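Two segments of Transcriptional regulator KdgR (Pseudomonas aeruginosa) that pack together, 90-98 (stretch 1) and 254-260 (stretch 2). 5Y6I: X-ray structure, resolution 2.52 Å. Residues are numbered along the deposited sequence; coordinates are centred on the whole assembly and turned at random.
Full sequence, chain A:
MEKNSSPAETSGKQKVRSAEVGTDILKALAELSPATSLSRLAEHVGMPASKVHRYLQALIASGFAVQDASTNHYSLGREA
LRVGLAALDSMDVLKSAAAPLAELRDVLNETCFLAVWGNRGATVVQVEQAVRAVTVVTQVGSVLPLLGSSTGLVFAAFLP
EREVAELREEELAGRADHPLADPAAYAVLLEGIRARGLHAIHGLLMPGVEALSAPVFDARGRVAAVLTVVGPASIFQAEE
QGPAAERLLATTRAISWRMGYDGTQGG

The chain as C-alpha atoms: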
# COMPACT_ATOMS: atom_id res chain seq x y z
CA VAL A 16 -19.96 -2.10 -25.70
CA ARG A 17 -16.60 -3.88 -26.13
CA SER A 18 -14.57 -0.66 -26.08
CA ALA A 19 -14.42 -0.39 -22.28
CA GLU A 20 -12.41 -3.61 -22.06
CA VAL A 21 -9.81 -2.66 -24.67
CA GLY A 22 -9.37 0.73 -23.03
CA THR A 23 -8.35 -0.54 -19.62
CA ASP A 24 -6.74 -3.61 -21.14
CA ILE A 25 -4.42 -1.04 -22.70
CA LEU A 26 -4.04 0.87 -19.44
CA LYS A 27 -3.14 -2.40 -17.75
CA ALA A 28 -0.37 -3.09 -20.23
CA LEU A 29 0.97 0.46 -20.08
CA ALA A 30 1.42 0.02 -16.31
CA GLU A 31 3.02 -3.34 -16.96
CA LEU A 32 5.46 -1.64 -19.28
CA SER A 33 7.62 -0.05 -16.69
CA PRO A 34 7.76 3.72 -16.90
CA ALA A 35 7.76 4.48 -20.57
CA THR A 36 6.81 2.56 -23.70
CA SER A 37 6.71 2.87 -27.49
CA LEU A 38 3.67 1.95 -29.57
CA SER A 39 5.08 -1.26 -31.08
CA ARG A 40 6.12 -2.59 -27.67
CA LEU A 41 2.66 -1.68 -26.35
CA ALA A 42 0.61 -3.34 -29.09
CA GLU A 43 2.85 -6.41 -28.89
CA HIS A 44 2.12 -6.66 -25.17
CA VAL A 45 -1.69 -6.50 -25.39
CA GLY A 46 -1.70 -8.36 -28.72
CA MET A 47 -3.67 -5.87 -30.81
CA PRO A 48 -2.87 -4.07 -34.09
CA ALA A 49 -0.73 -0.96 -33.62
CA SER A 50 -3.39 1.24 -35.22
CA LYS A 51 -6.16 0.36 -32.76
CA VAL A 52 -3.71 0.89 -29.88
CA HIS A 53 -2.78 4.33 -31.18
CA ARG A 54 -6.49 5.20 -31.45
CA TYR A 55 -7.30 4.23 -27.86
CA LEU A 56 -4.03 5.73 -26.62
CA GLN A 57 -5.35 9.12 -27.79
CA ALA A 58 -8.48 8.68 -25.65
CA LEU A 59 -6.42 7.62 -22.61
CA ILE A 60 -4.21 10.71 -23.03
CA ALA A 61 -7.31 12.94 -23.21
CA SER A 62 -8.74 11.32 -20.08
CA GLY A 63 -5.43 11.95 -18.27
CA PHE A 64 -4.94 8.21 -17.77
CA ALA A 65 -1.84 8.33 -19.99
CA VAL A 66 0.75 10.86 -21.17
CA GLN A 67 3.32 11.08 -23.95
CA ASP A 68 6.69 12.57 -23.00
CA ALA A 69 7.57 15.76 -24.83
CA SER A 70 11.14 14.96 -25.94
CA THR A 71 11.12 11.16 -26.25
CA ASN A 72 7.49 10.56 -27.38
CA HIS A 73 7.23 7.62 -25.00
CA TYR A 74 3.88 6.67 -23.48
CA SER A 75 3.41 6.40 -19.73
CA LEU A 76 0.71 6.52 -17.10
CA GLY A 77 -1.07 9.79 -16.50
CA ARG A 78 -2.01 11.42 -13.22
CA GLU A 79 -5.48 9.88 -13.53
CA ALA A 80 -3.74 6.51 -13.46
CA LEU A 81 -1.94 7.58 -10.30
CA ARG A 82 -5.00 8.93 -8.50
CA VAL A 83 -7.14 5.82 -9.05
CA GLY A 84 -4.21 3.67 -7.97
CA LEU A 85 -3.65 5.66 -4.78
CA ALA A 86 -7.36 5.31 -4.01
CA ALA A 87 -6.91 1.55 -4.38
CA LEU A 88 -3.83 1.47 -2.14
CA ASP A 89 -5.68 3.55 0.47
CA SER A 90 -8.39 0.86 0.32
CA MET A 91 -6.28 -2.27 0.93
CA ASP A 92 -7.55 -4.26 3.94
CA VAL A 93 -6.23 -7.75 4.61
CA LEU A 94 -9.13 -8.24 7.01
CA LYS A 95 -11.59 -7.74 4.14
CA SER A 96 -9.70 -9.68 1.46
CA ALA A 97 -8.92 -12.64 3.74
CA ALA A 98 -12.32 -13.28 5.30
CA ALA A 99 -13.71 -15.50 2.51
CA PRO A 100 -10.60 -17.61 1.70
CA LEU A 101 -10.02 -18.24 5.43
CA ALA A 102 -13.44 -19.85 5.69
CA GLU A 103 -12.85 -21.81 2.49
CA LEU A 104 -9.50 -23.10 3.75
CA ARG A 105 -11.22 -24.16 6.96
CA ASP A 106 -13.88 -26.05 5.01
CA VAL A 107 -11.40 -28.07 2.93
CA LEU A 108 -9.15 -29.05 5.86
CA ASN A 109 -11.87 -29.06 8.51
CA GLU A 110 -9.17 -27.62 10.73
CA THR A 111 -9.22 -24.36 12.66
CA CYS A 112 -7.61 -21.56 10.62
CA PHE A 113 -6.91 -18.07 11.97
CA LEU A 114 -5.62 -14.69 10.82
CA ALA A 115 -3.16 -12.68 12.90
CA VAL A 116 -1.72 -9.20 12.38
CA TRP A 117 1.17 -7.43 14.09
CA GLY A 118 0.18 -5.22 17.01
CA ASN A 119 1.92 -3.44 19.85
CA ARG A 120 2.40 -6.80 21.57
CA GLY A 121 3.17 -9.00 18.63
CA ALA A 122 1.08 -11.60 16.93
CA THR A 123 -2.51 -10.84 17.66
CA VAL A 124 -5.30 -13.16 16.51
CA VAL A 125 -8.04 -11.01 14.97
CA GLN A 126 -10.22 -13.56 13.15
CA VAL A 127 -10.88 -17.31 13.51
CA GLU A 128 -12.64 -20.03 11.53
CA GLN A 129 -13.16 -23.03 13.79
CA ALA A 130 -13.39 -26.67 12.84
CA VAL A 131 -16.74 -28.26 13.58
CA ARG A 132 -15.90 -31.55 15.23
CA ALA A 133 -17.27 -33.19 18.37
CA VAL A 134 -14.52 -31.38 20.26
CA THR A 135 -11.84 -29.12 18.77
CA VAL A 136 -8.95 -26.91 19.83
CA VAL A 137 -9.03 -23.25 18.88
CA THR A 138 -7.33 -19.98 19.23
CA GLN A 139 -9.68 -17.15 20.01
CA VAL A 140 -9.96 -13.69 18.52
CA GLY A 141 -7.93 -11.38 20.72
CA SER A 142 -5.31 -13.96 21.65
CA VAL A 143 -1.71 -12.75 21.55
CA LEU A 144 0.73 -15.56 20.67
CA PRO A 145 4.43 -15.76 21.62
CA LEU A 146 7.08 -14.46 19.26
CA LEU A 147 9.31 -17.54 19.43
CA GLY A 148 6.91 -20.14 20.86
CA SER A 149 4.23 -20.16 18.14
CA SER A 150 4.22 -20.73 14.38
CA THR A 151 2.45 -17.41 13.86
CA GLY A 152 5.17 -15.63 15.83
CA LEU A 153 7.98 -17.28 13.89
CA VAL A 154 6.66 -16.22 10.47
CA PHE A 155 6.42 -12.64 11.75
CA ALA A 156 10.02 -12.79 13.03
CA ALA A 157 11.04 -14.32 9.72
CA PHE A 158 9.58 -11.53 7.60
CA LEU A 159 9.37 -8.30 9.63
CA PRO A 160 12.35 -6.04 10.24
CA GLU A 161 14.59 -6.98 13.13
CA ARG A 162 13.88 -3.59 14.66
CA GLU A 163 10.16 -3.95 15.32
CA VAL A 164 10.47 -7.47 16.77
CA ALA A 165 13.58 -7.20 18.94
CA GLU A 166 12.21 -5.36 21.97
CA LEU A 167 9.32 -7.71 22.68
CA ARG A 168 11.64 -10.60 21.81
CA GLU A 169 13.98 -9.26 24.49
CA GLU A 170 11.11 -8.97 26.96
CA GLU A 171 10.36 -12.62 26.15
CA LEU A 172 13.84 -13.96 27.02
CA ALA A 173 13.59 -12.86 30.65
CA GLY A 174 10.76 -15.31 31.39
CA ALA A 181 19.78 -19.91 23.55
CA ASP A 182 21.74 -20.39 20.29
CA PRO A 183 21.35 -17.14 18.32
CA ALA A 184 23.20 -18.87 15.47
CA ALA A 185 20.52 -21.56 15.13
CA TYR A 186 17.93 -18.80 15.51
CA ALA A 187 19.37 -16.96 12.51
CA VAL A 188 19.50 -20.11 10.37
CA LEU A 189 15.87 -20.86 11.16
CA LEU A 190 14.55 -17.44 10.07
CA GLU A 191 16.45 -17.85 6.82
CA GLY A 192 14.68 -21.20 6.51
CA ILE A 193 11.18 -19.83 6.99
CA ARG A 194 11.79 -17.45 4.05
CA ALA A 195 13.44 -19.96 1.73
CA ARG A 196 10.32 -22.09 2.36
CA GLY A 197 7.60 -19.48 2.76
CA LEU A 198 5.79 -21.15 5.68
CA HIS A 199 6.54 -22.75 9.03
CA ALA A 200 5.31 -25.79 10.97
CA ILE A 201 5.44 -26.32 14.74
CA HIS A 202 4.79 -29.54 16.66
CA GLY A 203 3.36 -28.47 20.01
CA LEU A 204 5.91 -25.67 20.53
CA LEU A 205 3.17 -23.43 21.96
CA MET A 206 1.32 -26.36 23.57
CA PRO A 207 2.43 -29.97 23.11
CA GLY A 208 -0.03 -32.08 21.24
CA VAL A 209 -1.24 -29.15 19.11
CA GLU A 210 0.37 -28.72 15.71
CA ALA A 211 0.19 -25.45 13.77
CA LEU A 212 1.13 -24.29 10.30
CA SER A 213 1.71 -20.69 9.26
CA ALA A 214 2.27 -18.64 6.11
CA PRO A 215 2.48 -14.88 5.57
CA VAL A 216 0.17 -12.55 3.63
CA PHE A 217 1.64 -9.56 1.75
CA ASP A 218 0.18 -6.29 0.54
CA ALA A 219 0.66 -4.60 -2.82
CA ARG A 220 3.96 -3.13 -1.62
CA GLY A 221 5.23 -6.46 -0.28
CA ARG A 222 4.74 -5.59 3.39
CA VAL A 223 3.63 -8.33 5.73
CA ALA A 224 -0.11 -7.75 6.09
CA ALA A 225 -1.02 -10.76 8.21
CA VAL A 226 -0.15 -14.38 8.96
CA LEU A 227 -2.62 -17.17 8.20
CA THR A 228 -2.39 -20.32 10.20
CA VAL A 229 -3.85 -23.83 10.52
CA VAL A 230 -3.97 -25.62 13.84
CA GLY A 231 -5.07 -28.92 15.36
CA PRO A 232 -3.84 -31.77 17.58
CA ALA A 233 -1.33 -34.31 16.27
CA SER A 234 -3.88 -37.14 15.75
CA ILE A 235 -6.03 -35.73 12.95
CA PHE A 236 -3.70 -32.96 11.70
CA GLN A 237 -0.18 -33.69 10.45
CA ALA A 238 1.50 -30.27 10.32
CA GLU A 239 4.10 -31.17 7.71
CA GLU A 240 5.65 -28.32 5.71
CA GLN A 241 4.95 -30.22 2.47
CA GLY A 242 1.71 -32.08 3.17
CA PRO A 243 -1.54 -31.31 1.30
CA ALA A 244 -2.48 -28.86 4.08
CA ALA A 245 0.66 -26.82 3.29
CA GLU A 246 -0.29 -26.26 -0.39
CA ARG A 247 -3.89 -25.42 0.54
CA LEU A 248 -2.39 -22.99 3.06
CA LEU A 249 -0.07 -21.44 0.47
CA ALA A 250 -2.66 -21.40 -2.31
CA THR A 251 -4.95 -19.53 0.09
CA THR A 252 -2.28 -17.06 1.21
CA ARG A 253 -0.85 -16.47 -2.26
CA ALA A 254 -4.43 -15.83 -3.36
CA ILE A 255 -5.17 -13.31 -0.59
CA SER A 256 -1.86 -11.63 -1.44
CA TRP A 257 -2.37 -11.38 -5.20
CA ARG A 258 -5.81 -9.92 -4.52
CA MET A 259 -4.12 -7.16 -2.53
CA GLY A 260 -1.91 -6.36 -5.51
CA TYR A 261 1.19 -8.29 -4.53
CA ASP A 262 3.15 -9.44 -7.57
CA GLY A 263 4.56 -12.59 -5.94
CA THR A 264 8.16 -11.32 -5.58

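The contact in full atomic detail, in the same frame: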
# COMPACT_ATOMS: atom_id res chain seq x y z
N SER A 90 -7.26 1.73 0.01
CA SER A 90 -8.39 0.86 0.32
C SER A 90 -7.98 -0.55 0.71
O SER A 90 -8.85 -1.31 1.16
CB SER A 90 -9.35 0.80 -0.86
OG SER A 90 -9.94 2.06 -1.10
N MET A 91 -6.72 -0.93 0.55
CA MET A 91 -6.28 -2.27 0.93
C MET A 91 -6.70 -2.57 2.37
O MET A 91 -6.66 -1.71 3.25
CB MET A 91 -4.77 -2.40 0.79
CG MET A 91 -4.25 -2.58 -0.60
SD MET A 91 -2.47 -2.91 -0.59
CE MET A 91 -1.84 -1.37 0.06
N ASP A 92 -7.14 -3.82 2.60
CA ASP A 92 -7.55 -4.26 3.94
C ASP A 92 -7.46 -5.78 3.97
O ASP A 92 -8.36 -6.46 3.48
CB ASP A 92 -8.95 -3.79 4.29
CG ASP A 92 -9.40 -4.28 5.64
OD1 ASP A 92 -8.53 -4.39 6.53
OD2 ASP A 92 -10.60 -4.58 5.83
N VAL A 93 -6.38 -6.31 4.55
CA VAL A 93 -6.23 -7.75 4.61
C VAL A 93 -7.37 -8.38 5.38
O VAL A 93 -7.68 -9.55 5.18
CB VAL A 93 -4.86 -8.12 5.21
CG1 VAL A 93 -4.85 -7.84 6.71
CG2 VAL A 93 -4.51 -9.56 4.90
N LEU A 94 -8.03 -7.64 6.27
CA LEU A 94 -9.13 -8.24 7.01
C LEU A 94 -10.32 -8.47 6.09
O LEU A 94 -11.00 -9.50 6.21
CB LEU A 94 -9.52 -7.37 8.19
CG LEU A 94 -8.90 -7.87 9.51
CD1 LEU A 94 -7.39 -7.97 9.43
CD2 LEU A 94 -9.35 -7.03 10.71
N LYS A 95 -10.57 -7.54 5.16
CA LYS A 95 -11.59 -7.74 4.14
C LYS A 95 -11.20 -8.87 3.19
O LYS A 95 -11.92 -9.87 3.07
CB LYS A 95 -11.81 -6.43 3.37
CG LYS A 95 -12.81 -6.51 2.19
CD LYS A 95 -12.11 -6.49 0.82
CE LYS A 95 -12.94 -7.23 -0.23
NZ LYS A 95 -12.21 -7.53 -1.51
N SER A 96 -10.04 -8.75 2.53
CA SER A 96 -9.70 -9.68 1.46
C SER A 96 -9.56 -11.11 1.97
O SER A 96 -9.74 -12.06 1.19
CB SER A 96 -8.39 -9.26 0.76
OG SER A 96 -8.24 -7.85 0.70
N ALA A 97 -9.21 -11.30 3.24
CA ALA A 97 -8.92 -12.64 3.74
C ALA A 97 -10.15 -13.40 4.22
O ALA A 97 -10.13 -14.63 4.26
CB ALA A 97 -7.91 -12.57 4.88
N ALA A 98 -11.22 -12.68 4.56
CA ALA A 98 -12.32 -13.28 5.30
C ALA A 98 -12.93 -14.48 4.56
O ALA A 98 -13.21 -15.51 5.19
CB ALA A 98 -13.38 -12.22 5.59
N ALA A 254 -3.24 -16.43 -2.77
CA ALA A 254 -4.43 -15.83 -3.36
C ALA A 254 -4.76 -14.51 -2.67
O ALA A 254 -4.89 -13.48 -3.34
CB ALA A 254 -5.61 -16.79 -3.28
N ILE A 255 -4.89 -14.53 -1.34
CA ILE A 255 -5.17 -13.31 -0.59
C ILE A 255 -4.16 -12.22 -0.96
O ILE A 255 -4.52 -11.05 -1.12
CB ILE A 255 -5.15 -13.59 0.92
CG1 ILE A 255 -6.15 -14.68 1.30
CG2 ILE A 255 -5.43 -12.31 1.71
CD1 ILE A 255 -6.16 -14.96 2.81
N SER A 256 -2.88 -12.60 -1.10
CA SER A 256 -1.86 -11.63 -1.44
C SER A 256 -2.13 -11.02 -2.80
O SER A 256 -2.25 -9.80 -2.93
CB SER A 256 -0.47 -12.29 -1.44
OG SER A 256 0.02 -12.41 -0.12
N TRP A 257 -2.18 -11.86 -3.84
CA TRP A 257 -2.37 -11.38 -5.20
C TRP A 257 -3.64 -10.54 -5.32
O TRP A 257 -3.71 -9.64 -6.17
CB TRP A 257 -2.40 -12.57 -6.15
CG TRP A 257 -2.69 -12.27 -7.59
CD1 TRP A 257 -1.79 -12.21 -8.61
CD2 TRP A 257 -3.98 -12.06 -8.16
NE1 TRP A 257 -2.45 -11.95 -9.79
CE2 TRP A 257 -3.79 -11.85 -9.54
CE3 TRP A 257 -5.28 -12.00 -7.64
CZ2 TRP A 257 -4.85 -11.59 -10.41
CZ3 TRP A 257 -6.33 -11.75 -8.49
CH2 TRP A 257 -6.11 -11.54 -9.87
N ARG A 258 -4.63 -10.78 -4.47
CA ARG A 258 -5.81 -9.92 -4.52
C ARG A 258 -5.56 -8.56 -3.90
O ARG A 258 -6.30 -7.61 -4.19
CB ARG A 258 -7.00 -10.62 -3.85
CG ARG A 258 -7.63 -11.65 -4.79
CD ARG A 258 -8.46 -12.71 -4.08
NE ARG A 258 -9.34 -12.14 -3.08
CZ ARG A 258 -10.39 -12.77 -2.56
NH1 ARG A 258 -11.14 -12.18 -1.63
NH2 ARG A 258 -10.68 -14.00 -2.97
N MET A 259 -4.55 -8.44 -3.05
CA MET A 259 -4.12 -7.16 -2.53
C MET A 259 -3.06 -6.50 -3.41
O MET A 259 -2.49 -5.48 -3.02
CB MET A 259 -3.59 -7.34 -1.10
CG MET A 259 -4.64 -7.97 -0.19
SD MET A 259 -4.30 -7.73 1.55
CE MET A 259 -4.61 -5.99 1.65
N GLY A 260 -2.77 -7.04 -4.58
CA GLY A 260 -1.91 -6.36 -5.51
C GLY A 260 -0.49 -6.87 -5.53
O GLY A 260 0.31 -6.42 -6.36

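This is a small, mainly apolar contact, without a hydrogen bond across it, in which I255 from the end of one helix and M259 just after it pack against the loop and first turn of another. About 412 Å² is buried, both sides summed, and the helix axes come no closer than 9.4 Å, their N-to-C directions 131° apart.

M259 covers the most ground. Its CA-to-CB bond points toward the other stretch, and with chi angles m, t and p the unbranched chain lies along the start of the opposing helix. Its CE sits 3.7 Å from M91 CB and 3.4 Å from V93 N, while its SD lies 3.7 Å from V93 CB. Nearer its own backbone, M259 CG is 3.7 Å from S96 OG. A long, flexible thioether suits this place: it can follow an uneven surface made of backbone, a β-branched residue and a serine. M91 answers from the loop, also pointing toward its partner, and its SD lies 3.5 Å from M259 O, so each methionine packs against the other.

One turn back, I255 fills the space beside S96 and A97. Its CD1 reaches A97 CB at 3.6 Å, and its CG2 lies 4.3 Å from V93 CG2 and 4.4 Å from S96 CB. The CA atoms of A97 and I255 are only 5.8 Å apart, and the small alanine, set sideways to the contact, leaves room for the isoleucine at this short spacing.

The CA-to-CB bond of S96 points toward the other stretch, yet its polarity is settled at home: S96 OG donates to D92 O at 3.1 Å. A buried hydroxyl can thus sit beside M259 without needing a partner across the contact. D92 turns its CA-to-CB bond away and caps its own helix, with D92 OD1 accepting a weak bond from L94 N at 3.3 Å and D92 OD2 another from K95 N at 3.0 Å. The cap helps to fix the first turn against which M259 lies.

At the exposed margin, R258 reaches over the end of this turn. Its NH1 comes within 3.2 Å of S96 O, but the angle is poor, so the approach adds proximity and cover rather than a hydrogen bond. G260 ends the stretch at phi 101°, where a CB would be jammed against the preceding carbonyl oxygen; the backbone itself calls for glycine.

The rule is economical: flexible and branched apolar chains fill the gap, while the S96 hydroxyl and D92 carboxylate bond within their own stretch.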